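Local atomic coordinates of porphyranase B (Zobellia galactanivorans, PDB entry 3JUU), a protein that hydrolyses the sulfated red-algal polysaccharide porphyran, cutting the linkages between beta-D-galactopyranose and alpha-L-galactopyranose-6-sulfate, as a member of glycoside hydrolase family 16. Residues S149-F163 and V242-G254. Residues are numbered along the deposited sequence; the frame is centred on the assembly and turned at random.
Sequences SVGQITNDADWMKYF and VETYDWNPVPKDG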
loop_
_atom_site.group_PDB
_atom_site.type_symbol
_atom_site.label_atom_id
_atom_site.label_comp_id
_atom_site.label_asym_id
_atom_site.label_seq_id
_atom_site.Cartn_x
_atom_site.Cartn_y
_atom_site.Cartn_z
ATOM N N SER A 149 -3.126 -2.245 7.005
ATOM C CA SER A 149 -3.062 -2.781 8.374
ATOM C C SER A 149 -3.006 -1.592 9.315
ATOM O O SER A 149 -2.673 -0.480 8.877
ATOM C CB SER A 149 -1.754 -3.660 8.524
ATOM O OG SER A 149 -1.816 -4.257 9.844
ATOM N N VAL A 150 -3.369 -1.819 10.580
ATOM C CA VAL A 150 -2.888 -0.934 11.673
ATOM C C VAL A 150 -2.245 -1.828 12.741
ATOM O O VAL A 150 -2.493 -3.072 12.778
ATOM C CB VAL A 150 -4.064 -0.091 12.319
ATOM C CG1 VAL A 150 -4.700 0.840 11.287
ATOM C CG2 VAL A 150 -5.157 -0.984 13.049
ATOM N N GLY A 151 -1.492 -1.211 13.655
ATOM C CA GLY A 151 -0.816 -1.986 14.691
ATOM C C GLY A 151 -1.573 -1.927 16.019
ATOM O O GLY A 151 -1.304 -2.762 16.885
ATOM N N GLN A 152 -2.451 -0.930 16.236
ATOM C CA GLN A 152 -3.113 -0.750 17.527
ATOM C C GLN A 152 -4.534 -0.340 17.230
ATOM O O GLN A 152 -4.753 0.678 16.586
ATOM C CB GLN A 152 -2.403 0.388 18.363
ATOM C CG GLN A 152 -3.149 0.598 19.691
ATOM C CD GLN A 152 -2.468 1.679 20.575
ATOM O OE1 GLN A 152 -1.288 1.951 20.405
ATOM N NE2 GLN A 152 -3.221 2.289 21.483
ATOM N N ILE A 153 -5.507 -1.143 17.648
ATOM C CA ILE A 153 -6.888 -0.879 17.252
ATOM C C ILE A 153 -7.501 0.019 18.373
ATOM O O ILE A 153 -7.418 -0.312 19.584
ATOM C CB ILE A 153 -7.657 -2.226 17.146
ATOM C CG1 ILE A 153 -7.205 -3.013 15.847
ATOM C CG2 ILE A 153 -9.151 -1.935 17.079
ATOM C CD1 ILE A 153 -7.380 -4.437 16.120
ATOM N N THR A 154 -8.011 1.183 17.993
ATOM C CA THR A 154 -8.476 2.200 18.931
ATOM C C THR A 154 -9.990 2.470 18.809
ATOM O O THR A 154 -10.520 3.320 19.466
ATOM C CB THR A 154 -7.699 3.559 18.755
ATOM O OG1 THR A 154 -7.856 4.057 17.405
ATOM C CG2 THR A 154 -6.234 3.365 19.050
ATOM N N ASN A 155 -10.652 1.716 17.966
ATOM C CA ASN A 155 -12.100 1.822 17.770
ATOM C C ASN A 155 -12.608 0.436 18.172
ATOM O O ASN A 155 -12.027 -0.541 17.754
ATOM C CB ASN A 155 -12.328 2.006 16.299
ATOM C CG ASN A 155 -13.785 2.283 15.945
ATOM O OD1 ASN A 155 -14.699 1.968 16.731
ATOM N ND2 ASN A 155 -14.020 2.823 14.734
ATOM N N ASP A 156 -13.672 0.320 18.969
ATOM C CA ASP A 156 -14.171 -1.049 19.313
ATOM C C ASP A 156 -15.247 -1.591 18.354
ATOM O O ASP A 156 -15.874 -2.616 18.633
ATOM C CB ASP A 156 -14.659 -1.137 20.774
ATOM C CG ASP A 156 -15.793 -0.183 21.062
ATOM O OD1 ASP A 156 -16.167 -0.086 22.260
ATOM O OD2 ASP A 156 -16.314 0.464 20.104
ATOM N N ALA A 157 -15.448 -0.927 17.222
ATOM C CA ALA A 157 -16.353 -1.444 16.169
ATOM C C ALA A 157 -16.034 -2.912 15.821
ATOM O O ALA A 157 -14.847 -3.277 15.599
ATOM C CB ALA A 157 -16.257 -0.561 14.912
ATOM N N ASP A 158 -17.074 -3.743 15.739
ATOM C CA ASP A 158 -16.897 -5.154 15.451
ATOM C C ASP A 158 -16.223 -5.431 14.087
ATOM O O ASP A 158 -15.361 -6.298 14.007
ATOM C CB ASP A 158 -18.249 -5.875 15.564
ATOM C CG ASP A 158 -18.097 -7.364 15.847
ATOM O OD1 ASP A 158 -18.466 -8.166 14.948
ATOM O OD2 ASP A 158 -17.573 -7.731 16.941
ATOM N N TRP A 159 -16.606 -4.709 13.032
ATOM C CA TRP A 159 -15.992 -4.924 11.702
ATOM C C TRP A 159 -14.414 -4.948 11.688
ATOM O O TRP A 159 -13.780 -5.636 10.853
ATOM C CB TRP A 159 -16.576 -3.932 10.672
ATOM C CG TRP A 159 -16.044 -2.483 10.688
ATOM C CD1 TRP A 159 -16.630 -1.371 11.322
ATOM C CD2 TRP A 159 -14.838 -1.972 10.031
ATOM N NE1 TRP A 159 -15.849 -0.226 11.095
ATOM C CE2 TRP A 159 -14.761 -0.562 10.307
ATOM C CE3 TRP A 159 -13.824 -2.562 9.224
ATOM C CZ2 TRP A 159 -13.690 0.264 9.801
ATOM C CZ3 TRP A 159 -12.751 -1.737 8.729
ATOM C CH2 TRP A 159 -12.711 -0.346 9.026
ATOM N N MET A 160 -13.790 -4.213 12.600
ATOM C CA MET A 160 -12.327 -4.039 12.573
ATOM C C MET A 160 -11.544 -4.691 13.707
ATOM O O MET A 160 -10.338 -4.501 13.786
ATOM C CB MET A 160 -11.968 -2.535 12.485
ATOM C CG MET A 160 -13.002 -1.675 13.196
ATOM S SD MET A 160 -12.347 -0.026 13.494
ATOM C CE MET A 160 -13.656 1.027 12.852
ATOM N N LYS A 161 -12.203 -5.443 14.597
ATOM C CA LYS A 161 -11.494 -5.949 15.776
ATOM C C LYS A 161 -10.252 -6.821 15.450
ATOM O O LYS A 161 -9.358 -6.956 16.274
ATOM C CB LYS A 161 -12.462 -6.705 16.700
ATOM C CG LYS A 161 -13.184 -7.820 15.987
ATOM C CD LYS A 161 -14.256 -8.463 16.857
ATOM C CE LYS A 161 -14.948 -9.554 16.020
ATOM N NZ LYS A 161 -15.890 -10.374 16.865
ATOM N N TYR A 162 -10.200 -7.407 14.242
ATOM C CA TYR A 162 -9.005 -8.224 13.855
ATOM C C TYR A 162 -8.162 -7.593 12.796
ATOM O O TYR A 162 -7.338 -8.302 12.179
ATOM C CB TYR A 162 -9.428 -9.597 13.307
ATOM C CG TYR A 162 -10.224 -10.334 14.329
ATOM C CD1 TYR A 162 -9.627 -10.721 15.542
ATOM C CD2 TYR A 162 -11.580 -10.675 14.081
ATOM C CE1 TYR A 162 -10.356 -11.439 16.503
ATOM C CE2 TYR A 162 -12.299 -11.400 15.018
ATOM C CZ TYR A 162 -11.687 -11.744 16.232
ATOM O OH TYR A 162 -12.391 -12.429 17.177
ATOM N N PHE A 163 -8.350 -6.290 12.574
ATOM C CA PHE A 163 -7.678 -5.603 11.474
ATOM C C PHE A 163 -6.139 -5.666 11.555
ATOM O O PHE A 163 -5.472 -5.483 10.518
ATOM C CB PHE A 163 -8.168 -4.136 11.371
ATOM C CG PHE A 163 -7.991 -3.525 10.031
ATOM C CD1 PHE A 163 -8.936 -3.799 9.029
ATOM C CD2 PHE A 163 -6.912 -2.677 9.724
ATOM C CE1 PHE A 163 -8.813 -3.251 7.758
ATOM C CE2 PHE A 163 -6.799 -2.127 8.459
ATOM C CZ PHE A 163 -7.746 -2.425 7.471
ATOM N N VAL A 242 1.848 5.511 5.309
ATOM C CA VAL A 242 1.588 5.323 6.744
ATOM C C VAL A 242 0.780 6.569 7.110
ATOM O O VAL A 242 1.284 7.701 6.989
ATOM C CB VAL A 242 2.950 5.289 7.541
ATOM C CG1 VAL A 242 2.654 5.428 9.094
ATOM C CG2 VAL A 242 3.709 3.963 7.246
ATOM N N GLU A 243 -0.484 6.388 7.498
ATOM C CA GLU A 243 -1.433 7.532 7.555
ATOM C C GLU A 243 -2.281 7.413 8.826
ATOM O O GLU A 243 -2.222 6.370 9.512
ATOM C CB GLU A 243 -2.381 7.442 6.360
ATOM C CG GLU A 243 -3.464 6.391 6.532
ATOM C CD GLU A 243 -3.735 5.669 5.221
ATOM O OE1 GLU A 243 -4.723 6.060 4.550
ATOM O OE2 GLU A 243 -2.985 4.724 4.886
ATOM N N THR A 244 -3.143 8.395 9.090
ATOM C CA THR A 244 -4.222 8.155 10.095
ATOM C C THR A 244 -5.515 7.838 9.292
ATOM O O THR A 244 -5.811 8.474 8.268
ATOM C CB THR A 244 -4.424 9.437 10.964
ATOM O OG1 THR A 244 -4.485 10.558 10.054
ATOM C CG2 THR A 244 -3.181 9.644 11.935
ATOM N N TYR A 245 -6.249 6.856 9.769
ATOM C CA TYR A 245 -7.602 6.588 9.286
ATOM C C TYR A 245 -8.624 7.212 10.250
ATOM O O TYR A 245 -8.453 7.150 11.443
ATOM C CB TYR A 245 -7.827 5.076 9.400
ATOM C CG TYR A 245 -7.071 4.253 8.412
ATOM C CD1 TYR A 245 -7.219 4.433 7.055
ATOM C CD2 TYR A 245 -6.269 3.174 8.875
ATOM C CE1 TYR A 245 -6.586 3.545 6.108
ATOM C CE2 TYR A 245 -5.683 2.315 7.965
ATOM C CZ TYR A 245 -5.808 2.529 6.603
ATOM O OH TYR A 245 -5.185 1.622 5.754
ATOM N N ASP A 246 -9.699 7.803 9.719
ATOM C CA ASP A 246 -10.726 8.398 10.594
ATOM C C ASP A 246 -11.332 7.403 11.537
ATOM O O ASP A 246 -11.789 7.769 12.646
ATOM C CB ASP A 246 -11.847 8.957 9.698
ATOM C CG ASP A 246 -11.442 10.286 9.018
ATOM O OD1 ASP A 246 -10.324 10.842 9.244
ATOM O OD2 ASP A 246 -12.233 10.742 8.215
ATOM N N TRP A 247 -11.355 6.115 11.140
ATOM C CA TRP A 247 -12.058 5.137 11.948
ATOM C C TRP A 247 -11.166 4.518 13.006
ATOM O O TRP A 247 -11.637 3.674 13.781
ATOM C CB TRP A 247 -12.671 4.026 11.034
ATOM C CG TRP A 247 -11.714 3.573 9.990
ATOM C CD1 TRP A 247 -11.607 4.032 8.722
ATOM C CD2 TRP A 247 -10.740 2.515 10.119
ATOM N NE1 TRP A 247 -10.634 3.351 8.056
ATOM C CE2 TRP A 247 -10.100 2.400 8.871
ATOM C CE3 TRP A 247 -10.357 1.700 11.161
ATOM C CZ2 TRP A 247 -9.072 1.487 8.625
ATOM C CZ3 TRP A 247 -9.304 0.761 10.924
ATOM C CH2 TRP A 247 -8.698 0.676 9.667
ATOM N N ASN A 248 -9.874 4.919 13.018
ATOM C CA ASN A 248 -8.955 4.453 14.051
ATOM C C ASN A 248 -8.295 5.698 14.710
ATOM O O ASN A 248 -7.159 6.099 14.341
ATOM C CB ASN A 248 -7.895 3.499 13.442
ATOM C CG ASN A 248 -7.359 2.498 14.472
ATOM O OD1 ASN A 248 -6.134 2.376 14.630
ATOM N ND2 ASN A 248 -8.277 1.834 15.240
ATOM N N PRO A 249 -8.996 6.301 15.670
ATOM C CA PRO A 249 -8.582 7.588 16.182
ATOM C C PRO A 249 -7.360 7.566 17.122
ATOM O O PRO A 249 -6.822 6.505 17.455
ATOM C CB PRO A 249 -9.842 8.082 16.984
ATOM C CG PRO A 249 -10.616 6.813 17.299
ATOM C CD PRO A 249 -10.318 5.876 16.196
ATOM N N VAL A 250 -6.970 8.763 17.544
ATOM C CA VAL A 250 -5.720 8.896 18.297
ATOM C C VAL A 250 -5.982 8.363 19.735
ATOM O O VAL A 250 -7.018 8.680 20.329
ATOM C CB VAL A 250 -5.396 10.416 18.435
ATOM C CG1 VAL A 250 -4.052 10.585 19.272
ATOM C CG2 VAL A 250 -5.204 11.078 17.035
ATOM N N PRO A 251 -5.082 7.520 20.303
ATOM C CA PRO A 251 -5.278 7.010 21.686
ATOM C C PRO A 251 -4.995 8.102 22.735
ATOM O O PRO A 251 -4.371 9.110 22.425
ATOM C CB PRO A 251 -4.171 5.931 21.856
ATOM C CG PRO A 251 -3.523 5.761 20.492
ATOM C CD PRO A 251 -3.873 6.967 19.645
ATOM N N LYS A 252 -5.358 7.854 23.973
ATOM C CA LYS A 252 -5.362 8.931 24.987
ATOM C C LYS A 252 -3.951 9.416 25.339
ATOM O O LYS A 252 -3.775 10.500 25.935
ATOM C CB LYS A 252 -6.075 8.384 26.262
ATOM C CG LYS A 252 -7.613 8.391 26.100
ATOM C CD LYS A 252 -8.303 7.745 27.299
ATOM C CE LYS A 252 -9.817 7.596 27.024
ATOM N NZ LYS A 252 -10.664 7.797 28.296
ATOM N N ASP A 253 -2.934 8.587 25.095
ATOM C CA ASP A 253 -1.553 8.970 25.386
ATOM C C ASP A 253 -0.875 9.627 24.154
ATOM O O ASP A 253 0.299 9.924 24.181
ATOM C CB ASP A 253 -0.710 7.788 25.923
ATOM C CG ASP A 253 -0.467 6.684 24.844
ATOM O OD1 ASP A 253 -1.056 6.722 23.734
ATOM O OD2 ASP A 253 0.306 5.762 25.105
ATOM N N GLY A 254 -1.632 9.792 23.055
ATOM C CA GLY A 254 -1.118 10.281 21.774
ATOM C C GLY A 254 -0.646 9.179 20.800
ATOM O O GLY A 254 -0.420 9.472 19.622
HETATM O O HOH W 1 -1.833 3.954 23.450
#
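With CG set between its backbone N and carbonyl carbon (chi1 44°), Trp247 lays its indole among Trp159, Met160 and Phe163; Trp159 takes a similar torsion (chi1 79°), which turns its benzo edge onto one Trp247 face. There CH2 of Trp159 lies 3.6 Å from CD2 of Trp247 in a T-shaped pair, the planes at 62°. Trp247 then plays the opposite part: its own edge, at CH2, meets the face of Phe163, 3.6 Å from CE2 of that ring. A broad indole suits this place because it offers faces and rim at once: CB of Tyr245 lies over the other face, toward its rim, and SD of Met160 makes an oblique Met-aromatic contact beside CE3. With an alanine here, the edge of Trp159 and the face of Phe163 are likely to lose their shared partner, leaving a gap between the loops.

Farther along, polar residues and prolines take over. Threonine suits its place by carrying two groups on one short side chain: the hydroxyl of Thr154 donates to the carbonyl O of Pro249 (OG1 to O 2.7 Å), tilted a little from the carbonyl plane, while its methyl CG2 touches CG of Pro251. Gln152, long enough when extended, lays NE2 against that proline and reaches Asp253 through a bridging water.

At the other end, compact, branched Val150 sets CG1 against the ring edge of Tyr245, whose hydroxyl is hydrogen-bonded to Glu148, the probable proton donor. Apolar, largely aromatic contacts thus fill the join, and polar ties fix its margin, probably helping hold two GH16 jelly-roll loops together beside the catalytic residues.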